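Local coordinates for similar to hydroxylamine oxidoreductase (Kuenenia stuttgartiensis, PDB 6H5L), which is a multiheme cytochrome c of the hydroxylamine oxidoreductase family and probably works as a reductase that passes electrons along its covalently bound hemes, at residues G250-Y253 and H259-F262; E242-S247 and P278-C283. One frame throughout, in Å; residues are numbered along the deposited sequence.

Contact 1: residues G250-Y253 and H259-F262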
ATOM      1  N   GLY A 250      12.737   3.479 -33.391  1.00 21.28           N
ATOM      2  CA  GLY A 250      11.721   2.479 -33.138  1.00 19.40           C
ATOM      3  C   GLY A 250      12.126   1.443 -32.109  1.00 24.52           C
ATOM      4  O   GLY A 250      11.295   0.997 -31.311  1.00 23.00           O
ATOM      5  N   LYS A 251      13.401   1.042 -32.123  1.00 24.69           N
ATOM      6  CA  LYS A 251      13.881   0.082 -31.135  1.00 20.70           C
ATOM      7  C   LYS A 251      13.800   0.656 -29.726  1.00 22.50           C
ATOM      8  O   LYS A 251      13.453  -0.055 -28.776  1.00 29.38           O
ATOM      9  CB  LYS A 251      15.313  -0.342 -31.461  1.00 23.84           C
ATOM     10  CG  LYS A 251      15.416  -1.334 -32.606  1.00 20.58           C
ATOM     11  CD  LYS A 251      14.637  -2.598 -32.288  1.00 25.15           C
ATOM     12  CE  LYS A 251      13.711  -2.974 -33.428  1.00 24.25           C
ATOM     13  NZ  LYS A 251      12.687  -3.971 -33.009  1.00 19.70           N
ATOM     14  N   ILE A 252      14.116   1.942 -29.574  1.00 20.34           N
ATOM     15  CA  ILE A 252      14.041   2.573 -28.261  1.00 19.37           C
ATOM     16  C   ILE A 252      12.589   2.729 -27.826  1.00 21.95           C
ATOM     17  O   ILE A 252      12.257   2.548 -26.649  1.00 20.22           O
ATOM     18  CB  ILE A 252      14.785   3.920 -28.277  1.00 23.58           C
ATOM     19  CG1 ILE A 252      16.291   3.691 -28.412  1.00 19.78           C
ATOM     20  CG2 ILE A 252      14.467   4.725 -27.028  1.00 21.74           C
ATOM     21  CD1 ILE A 252      17.095   4.962 -28.592  1.00 16.75           C
ATOM     22  N   TYR A 253      11.699   3.056 -28.765  1.00 21.90           N
ATOM     23  CA  TYR A 253      10.282   3.152 -28.430  1.00 17.76           C
ATOM     24  C   TYR A 253       9.728   1.800 -27.999  1.00 21.98           C
ATOM     25  O   TYR A 253       9.017   1.702 -26.994  1.00 24.69           O
ATOM     26  CB  TYR A 253       9.490   3.703 -29.617  1.00 17.05           C
ATOM     27  CG  TYR A 253       8.043   3.252 -29.638  1.00 17.35           C
ATOM     28  CD1 TYR A 253       7.139   3.699 -28.681  1.00 19.37           C
ATOM     29  CD2 TYR A 253       7.582   2.381 -30.617  1.00 19.30           C
ATOM     30  CE1 TYR A 253       5.819   3.284 -28.697  1.00 21.16           C
ATOM     31  CE2 TYR A 253       6.264   1.964 -30.641  1.00 17.67           C
ATOM     32  CZ  TYR A 253       5.388   2.418 -29.680  1.00 20.66           C
ATOM     33  OH  TYR A 253       4.075   2.005 -29.704  1.00 17.97           O
ATOM     34  N   HIS A 259       7.155   3.796 -20.535  1.00 24.52           N
ATOM     35  CA  HIS A 259       7.384   5.125 -19.990  1.00 23.61           C
ATOM     36  C   HIS A 259       7.051   6.235 -20.981  1.00 29.91           C
ATOM     37  O   HIS A 259       7.332   7.406 -20.702  1.00 34.56           O
ATOM     38  CB  HIS A 259       8.828   5.247 -19.505  1.00 27.36           C
ATOM     39  CG  HIS A 259       9.156   4.331 -18.368  1.00 31.46           C
ATOM     40  ND1 HIS A 259       9.476   3.002 -18.549  1.00 31.69           N
ATOM     41  CD2 HIS A 259       9.194   4.547 -17.032  1.00 38.52           C
ATOM     42  CE1 HIS A 259       9.706   2.442 -17.376  1.00 39.09           C
ATOM     43  NE2 HIS A 259       9.542   3.358 -16.438  1.00 41.02           N
ATOM     44  N   TYR A 260       6.468   5.895 -22.128  1.00 30.44           N
ATOM     45  CA  TYR A 260       5.902   6.894 -23.026  1.00 28.10           C
ATOM     46  C   TYR A 260       4.503   7.264 -22.549  1.00 28.24           C
ATOM     47  O   TYR A 260       3.697   6.387 -22.225  1.00 28.51           O
ATOM     48  CB  TYR A 260       5.841   6.362 -24.458  1.00 25.08           C
ATOM     49  CG  TYR A 260       7.136   6.452 -25.239  1.00 22.66           C
ATOM     50  CD1 TYR A 260       8.307   5.888 -24.753  1.00 24.96           C
ATOM     51  CD2 TYR A 260       7.175   7.079 -26.478  1.00 20.02           C
ATOM     52  CE1 TYR A 260       9.487   5.961 -25.472  1.00 26.15           C
ATOM     53  CE2 TYR A 260       8.349   7.156 -27.203  1.00 20.39           C
ATOM     54  CZ  TYR A 260       9.501   6.596 -26.696  1.00 25.68           C
ATOM     55  OH  TYR A 260      10.670   6.672 -27.417  1.00 21.05           O
ATOM     56  N   ASP A 261       4.212   8.561 -22.504  1.00 25.79           N
ATOM     57  CA  ASP A 261       2.908   9.048 -22.055  1.00 25.38           C
ATOM     58  C   ASP A 261       2.088   9.383 -23.297  1.00 26.46           C
ATOM     59  O   ASP A 261       2.143  10.498 -23.820  1.00 27.27           O
ATOM     60  CB  ASP A 261       3.060  10.247 -21.125  1.00 22.31           C
ATOM     61  CG  ASP A 261       1.762  10.615 -20.423  1.00 28.37           C
ATOM     62  OD1 ASP A 261       0.702  10.059 -20.786  1.00 22.01           O
ATOM     63  OD2 ASP A 261       1.803  11.458 -19.501  1.00 41.52           O
ATOM     64  N   PHE A 262       1.319   8.404 -23.772  1.00 20.64           N
ATOM     65  CA  PHE A 262       0.465   8.597 -24.937  1.00 19.95           C
ATOM     66  C   PHE A 262      -0.869   9.246 -24.596  1.00 24.49           C
ATOM     67  O   PHE A 262      -1.673   9.481 -25.505  1.00 26.74           O
ATOM     68  CB  PHE A 262       0.227   7.262 -25.646  1.00 21.01           C
ATOM     69  CG  PHE A 262       1.435   6.737 -26.368  1.00 24.66           C
ATOM     70  CD1 PHE A 262       1.911   7.377 -27.501  1.00 21.97           C
ATOM     71  CD2 PHE A 262       2.093   5.603 -25.917  1.00 18.30           C
ATOM     72  CE1 PHE A 262       3.022   6.901 -28.170  1.00 18.12           C
ATOM     73  CE2 PHE A 262       3.204   5.120 -26.581  1.00 19.93           C
ATOM     74  CZ  PHE A 262       3.669   5.771 -27.709  1.00 22.49           C
TER

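Contact 2: residues E242-S247 and P278-C283. With HEC (heme c), chain I.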
ATOM      1  N   GLU A 242       8.538  -1.091 -41.281  1.00 14.75           N
ATOM      2  CA  GLU A 242       9.796  -1.801 -41.077  1.00 13.75           C
ATOM      3  C   GLU A 242      10.957  -0.832 -40.894  1.00 17.04           C
ATOM      4  O   GLU A 242      11.811  -1.036 -40.024  1.00 22.41           O
ATOM      5  CB  GLU A 242      10.069  -2.742 -42.252  1.00 16.32           C
ATOM      6  CG  GLU A 242       8.948  -3.724 -42.561  1.00 13.70           C
ATOM      7  CD  GLU A 242       7.942  -3.172 -43.553  1.00 18.04           C
ATOM      8  OE1 GLU A 242       7.612  -1.971 -43.467  1.00 23.64           O
ATOM      9  OE2 GLU A 242       7.489  -3.939 -44.427  1.00 23.93           O
ATOM     10  N   SER A 243      11.006   0.230 -41.703  1.00 16.97           N
ATOM     11  CA  SER A 243      12.132   1.154 -41.631  1.00 17.79           C
ATOM     12  C   SER A 243      12.131   1.939 -40.325  1.00 16.79           C
ATOM     13  O   SER A 243      13.193   2.178 -39.740  1.00 21.26           O
ATOM     14  CB  SER A 243      12.114   2.104 -42.828  1.00 13.98           C
ATOM     15  OG  SER A 243      10.878   2.788 -42.922  1.00 23.61           O
ATOM     16  N   TYR A 244      10.959   2.353 -39.846  1.00 17.75           N
ATOM     17  CA  TYR A 244      10.907   3.036 -38.557  1.00 19.00           C
ATOM     18  C   TYR A 244      11.100   2.054 -37.410  1.00 21.99           C
ATOM     19  O   TYR A 244      11.942   2.271 -36.531  1.00 28.84           O
ATOM     20  CB  TYR A 244       9.585   3.783 -38.391  1.00 11.22           C
ATOM     21  CG  TYR A 244       9.334   4.190 -36.953  1.00 23.77           C
ATOM     22  CD1 TYR A 244      10.028   5.249 -36.381  1.00 21.68           C
ATOM     23  CD2 TYR A 244       8.415   3.507 -36.164  1.00 20.71           C
ATOM     24  CE1 TYR A 244       9.812   5.619 -35.065  1.00 18.50           C
ATOM     25  CE2 TYR A 244       8.190   3.873 -34.847  1.00 14.51           C
ATOM     26  CZ  TYR A 244       8.893   4.931 -34.306  1.00 20.46           C
ATOM     27  OH  TYR A 244       8.682   5.307 -33.001  1.00 14.92           O
ATOM     28  N   GLY A 245      10.304   0.981 -37.392  1.00 21.40           N
ATOM     29  CA  GLY A 245      10.345   0.039 -36.283  1.00 21.08           C
ATOM     30  C   GLY A 245      11.734  -0.495 -36.000  1.00 24.33           C
ATOM     31  O   GLY A 245      12.119  -0.668 -34.843  1.00 28.26           O
ATOM     32  N   GLU A 246      12.507  -0.755 -37.051  1.00 19.04           N
ATOM     33  CA  GLU A 246      13.844  -1.309 -36.900  1.00 25.18           C
ATOM     34  C   GLU A 246      14.922  -0.239 -36.797  1.00 20.66           C
ATOM     35  O   GLU A 246      16.107  -0.581 -36.723  1.00 20.30           O
ATOM     36  CB  GLU A 246      14.158  -2.254 -38.063  1.00 22.36           C
ATOM     37  CG  GLU A 246      13.128  -3.357 -38.239  1.00 27.51           C
ATOM     38  CD  GLU A 246      12.831  -4.087 -36.942  1.00 29.02           C
ATOM     39  OE1 GLU A 246      13.788  -4.446 -36.225  1.00 25.10           O
ATOM     40  OE2 GLU A 246      11.640  -4.297 -36.636  1.00 28.35           O
ATOM     41  N   SER A 247      14.550   1.039 -36.796  1.00 17.80           N
ATOM     42  CA  SER A 247      15.520   2.090 -36.544  1.00 21.78           C
ATOM     43  C   SER A 247      15.752   2.240 -35.041  1.00 25.61           C
ATOM     44  O   SER A 247      15.011   1.702 -34.214  1.00 22.73           O
ATOM     45  CB  SER A 247      15.051   3.419 -37.141  1.00 15.61           C
ATOM     46  OG  SER A 247      13.933   3.929 -36.435  1.00 17.50           O
ATOM     47  N   PRO A 278      11.069   9.805 -31.334  1.00 23.04           N
ATOM     48  CA  PRO A 278       9.782  10.235 -31.886  1.00 19.41           C
ATOM     49  C   PRO A 278       8.992   9.077 -32.478  1.00 18.98           C
ATOM     50  O   PRO A 278       9.518   7.999 -32.764  1.00 17.26           O
ATOM     51  CB  PRO A 278      10.184  11.236 -32.974  1.00 23.14           C
ATOM     52  CG  PRO A 278      11.500  10.737 -33.442  1.00 16.66           C
ATOM     53  CD  PRO A 278      12.188  10.164 -32.227  1.00 18.43           C
ATOM     54  N   THR A 279       7.699   9.327 -32.653  1.00 20.39           N
ATOM     55  CA  THR A 279       6.780   8.411 -33.305  1.00 19.69           C
ATOM     56  C   THR A 279       6.455   8.920 -34.703  1.00 20.52           C
ATOM     57  O   THR A 279       6.834  10.026 -35.092  1.00 26.10           O
ATOM     58  CB  THR A 279       5.493   8.258 -32.488  1.00 18.30           C
ATOM     59  OG1 THR A 279       4.798   9.511 -32.458  1.00 19.43           O
ATOM     60  CG2 THR A 279       5.814   7.833 -31.064  1.00 14.69           C
ATOM     61  N   CYS A 280       5.743   8.087 -35.467  1.00 18.54           N
ATOM     62  CA  CYS A 280       5.243   8.533 -36.764  1.00 18.55           C
ATOM     63  C   CYS A 280       4.399   9.787 -36.611  1.00 22.77           C
ATOM     64  O   CYS A 280       4.515  10.732 -37.400  1.00 26.27           O
ATOM     65  CB  CYS A 280       4.421   7.429 -37.431  1.00 12.10           C
ATOM     66  SG  CYS A 280       4.859   5.749 -36.955  1.00 16.50           S
ATOM     67  N   GLN A 281       3.551   9.813 -35.585  1.00 18.06           N
ATOM     68  CA  GLN A 281       2.665  10.949 -35.373  1.00 18.40           C
ATOM     69  C   GLN A 281       3.443  12.192 -34.960  1.00 23.06           C
ATOM     70  O   GLN A 281       3.111  13.303 -35.385  1.00 25.47           O
ATOM     71  CB  GLN A 281       1.612  10.584 -34.330  1.00 20.93           C
ATOM     72  CG  GLN A 281       0.674   9.455 -34.764  1.00 22.04           C
ATOM     73  CD  GLN A 281       1.279   8.061 -34.634  1.00 20.75           C
ATOM     74  OE1 GLN A 281       2.499   7.892 -34.629  1.00 20.82           O
ATOM     75  NE2 GLN A 281       0.418   7.054 -34.529  1.00 13.86           N
ATOM     76  N   TYR A 282       4.484  12.034 -34.143  1.00 28.53           N
ATOM     77  CA  TYR A 282       5.243  13.203 -33.711  1.00 22.04           C
ATOM     78  C   TYR A 282       6.018  13.818 -34.870  1.00 21.29           C
ATOM     79  O   TYR A 282       6.031  15.045 -35.035  1.00 31.20           O
ATOM     80  CB  TYR A 282       6.187  12.836 -32.567  1.00 20.02           C
ATOM     81  CG  TYR A 282       6.708  14.050 -31.838  1.00 23.50           C
ATOM     82  CD1 TYR A 282       5.933  14.692 -30.881  1.00 23.75           C
ATOM     83  CD2 TYR A 282       7.965  14.570 -32.120  1.00 17.91           C
ATOM     84  CE1 TYR A 282       6.395  15.810 -30.217  1.00 22.30           C
ATOM     85  CE2 TYR A 282       8.438  15.688 -31.460  1.00 25.08           C
ATOM     86  CZ  TYR A 282       7.648  16.304 -30.510  1.00 24.35           C
ATOM     87  OH  TYR A 282       8.110  17.418 -29.850  1.00 46.34           O
ATOM     88  N   CYS A 283       6.669  12.985 -35.684  1.00 22.97           N
ATOM     89  CA  CYS A 283       7.434  13.495 -36.817  1.00 23.91           C
ATOM     90  C   CYS A 283       6.519  14.103 -37.876  1.00 17.50           C
ATOM     91  O   CYS A 283       6.772  15.210 -38.364  1.00 19.47           O
ATOM     92  CB  CYS A 283       8.286  12.376 -37.425  1.00 20.52           C
ATOM     93  SG  CYS A 283       9.983  12.219 -36.791  1.00 20.55           S
TER
HETATM   94 FE   HEC I 607       8.223   9.138 -41.972  1.00 20.92          FE
HETATM   95  CHA HEC I 607       8.918  10.222 -45.090  1.00 17.31           C
HETATM   96  CHB HEC I 607       5.553   7.302 -43.166  1.00 21.03           C
HETATM   97  CHC HEC I 607       7.704   7.787 -38.856  1.00 19.97           C
HETATM   98  CHD HEC I 607      10.418  11.416 -40.579  1.00 17.96           C
HETATM   99  NA  HEC I 607       7.441   8.739 -43.803  1.00 19.95           N
HETATM  100  C1A HEC I 607       7.782   9.458 -44.930  1.00 21.40           C
HETATM  101  C2A HEC I 607       6.732   9.260 -45.906  1.00 21.40           C
HETATM  102  C3A HEC I 607       5.806   8.459 -45.379  1.00 18.89           C
HETATM  103  C4A HEC I 607       6.232   8.113 -44.043  1.00 20.53           C
HETATM  104  CMA HEC I 607       4.509   7.978 -46.064  1.00 21.85           C
HETATM  105  CAA HEC I 607       6.692   9.876 -47.312  1.00 17.61           C
HETATM  106  CBA HEC I 607       6.032  11.245 -47.229  1.00 16.48           C
HETATM  107  CGA HEC I 607       7.102  12.297 -47.116  1.00 17.77           C
HETATM  108  O1A HEC I 607       7.163  12.974 -46.058  1.00 19.89           O
HETATM  109  O2A HEC I 607       7.898  12.450 -48.076  1.00 27.65           O
HETATM  110  NB  HEC I 607       6.841   7.830 -41.150  1.00 17.12           N
HETATM  111  C1B HEC I 607       5.897   7.106 -41.850  1.00 16.39           C
HETATM  112  C2B HEC I 607       5.350   6.100 -40.967  1.00 11.74           C
HETATM  113  C3B HEC I 607       5.934   6.236 -39.775  1.00 13.11           C
HETATM  114  C4B HEC I 607       6.890   7.324 -39.867  1.00 15.28           C
HETATM  115  CMB HEC I 607       4.243   5.093 -41.342  1.00 10.75           C
HETATM  116  CAB HEC I 607       5.653   5.382 -38.519  1.00 11.92           C
HETATM  117  CBB HEC I 607       6.070   3.907 -38.722  1.00 11.03           C
HETATM  118  NC  HEC I 607       8.889   9.565 -40.066  1.00 19.34           N
HETATM  119  C1C HEC I 607       8.611   8.821 -38.936  1.00 17.48           C
HETATM  120  C2C HEC I 607       9.561   9.194 -37.905  1.00 14.98           C
HETATM  121  C3C HEC I 607      10.188  10.298 -38.326  1.00 22.89           C
HETATM  122  C4C HEC I 607       9.861  10.487 -39.727  1.00 18.70           C
HETATM  123  CMC HEC I 607       9.450   8.755 -36.429  1.00 17.12           C
HETATM  124  CAC HEC I 607      11.222  11.124 -37.526  1.00 18.69           C
HETATM  125  CBC HEC I 607      12.517  10.311 -37.316  1.00 31.57           C
HETATM  126  ND  HEC I 607       9.471  10.614 -42.716  1.00 20.51           N
HETATM  127  C1D HEC I 607      10.329  11.406 -41.956  1.00 22.54           C
HETATM  128  C2D HEC I 607      11.115  12.225 -42.853  1.00 18.66           C
HETATM  129  C3D HEC I 607      10.647  11.849 -44.265  1.00 17.36           C
HETATM  130  C4D HEC I 607       9.622  10.846 -44.080  1.00 20.17           C
HETATM  131  CMD HEC I 607      12.199  13.257 -42.475  1.00 14.29           C
HETATM  132  CAD HEC I 607      11.153  12.435 -45.598  1.00 22.69           C
HETATM  133  CBD HEC I 607      10.455  13.776 -45.808  1.00 20.82           C
HETATM  134  CGD HEC I 607      10.857  14.373 -47.129  1.00 19.22           C
HETATM  135  O1D HEC I 607      11.963  14.968 -47.208  1.00 24.31           O
HETATM  136  O2D HEC I 607      10.066  14.259 -48.100  1.00 19.80           O

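Contact 1: residues G250-Y253 and H259-F262
Tyr253 turns the edge of its ring, led by CD1, onto one face of Tyr260. This is a T-shaped (edge-to-face) pair, with ring centroids 5.5 Å apart and planes at 69°. CD1 of Tyr253 does not meet the middle of the Tyr260 ring. It sits offset toward the rim, 3.9 Å from CE2 of Tyr260. The phenol end of Tyr260 reaches the helix backbone, with its OH 3.7 Å from CA of Tyr253. Ile252 adds a looser touch, its CG2 4.3 Å from the same Tyr260 OH. Phe262 meets the next atom along the Tyr253 rim. Its CZ is 3.4 Å from CE1 of Tyr253, and the two rings stand nearly perpendicular, rim to rim, with neither over the face of the other. The three rings form a buried aromatic cluster. Both loop rings leave the backbone alike, with CG anti to the carbonyl carbon (chi1 -82° in Tyr260, -71° in Phe262), and both reach the same flank of Tyr253.

Polar partners outside the cluster fix the phenols. Tyr260 OH hydrogen-bonds to Thr277, and Tyr253 OH to Glu227 and to Lys255 of a third subunit. A leucine in place of Tyr260 would probably leave Thr277 without its phenol partner and the edge of Tyr253 without an aromatic face to rest on. Tyr275 meets both Tyr260 and Phe262, which extends the cluster.

Ile252 belongs to a heme c pocket, so the helix bearing Tyr253 also helps line that site. The contact folds the loop after helix 248-256 back onto that helix, well before the chain enters helix 280-285.

Contact 2: residues E242-S247 and P278-C283
Tyr244 reaches across from helix 240-245 and donates its OH to the backbone O of Pro278, at 2.8 Å. The phenol approaches from outside the carbonyl plane, tilted 18° from it. With CG anti to the backbone N (chi1 165°), the Tyr244 ring extends toward the start of helix 280-285. One face of the ring receives Cys280 SG, 4.6 Å from the centroid and 24° off the normal, a sulfur-aromatic contact. The ring also lies against the heme: its CE1 is 3.4 Å from the heme methyl CMC, and its CD2 and CB pack on CBB.

Two side chains shape the backbone on either side of this meeting. Thr279 is the N-cap of helix 280-285 and its OG1 accepts from Tyr282 N. Ser247 turns its OG back to Tyr244 O, 2.6 Å away, in the carbonyl plane and on a lone pair. That carbonyl also accepts from Ser247 N, so both donors come from one residue, just past the last turn of helix 240-245.

Cys280 and Cys283 are the cysteines of a CxxCH heme-binding motif. Their SG atoms are bonded to CAB and CAC of the heme by thioethers. Tyr244 therefore packs on one thioether and bonds to the carbonyl two residues before its cysteine, consistent with a part in fixing how this covalently attached heme sits.

Overall arrangement
From the N-terminal side, the chain passes through helix 240-245, turns at Ser247 and enters helix 248-256. Contact 1 then closes a short loop, with 259-262 returning to 250-253. The chain continues to helix 280-285, where contact 2 closes a longer loop between 242-247 and 278-283. Contact 1 is thus nested inside the loop of contact 2. Their centres are about 10 Å apart. Contact 2 joins helices 240-245 and 280-285, and contact 1 holds the following loop on helix 248-256. Direct touches link the two: Gly250 packs on the Tyr244 ring, CB of Tyr253 on its hydroxyl, and Lys251 forms a long, weak ion pair with Glu246. Both contacts reach the second subunit.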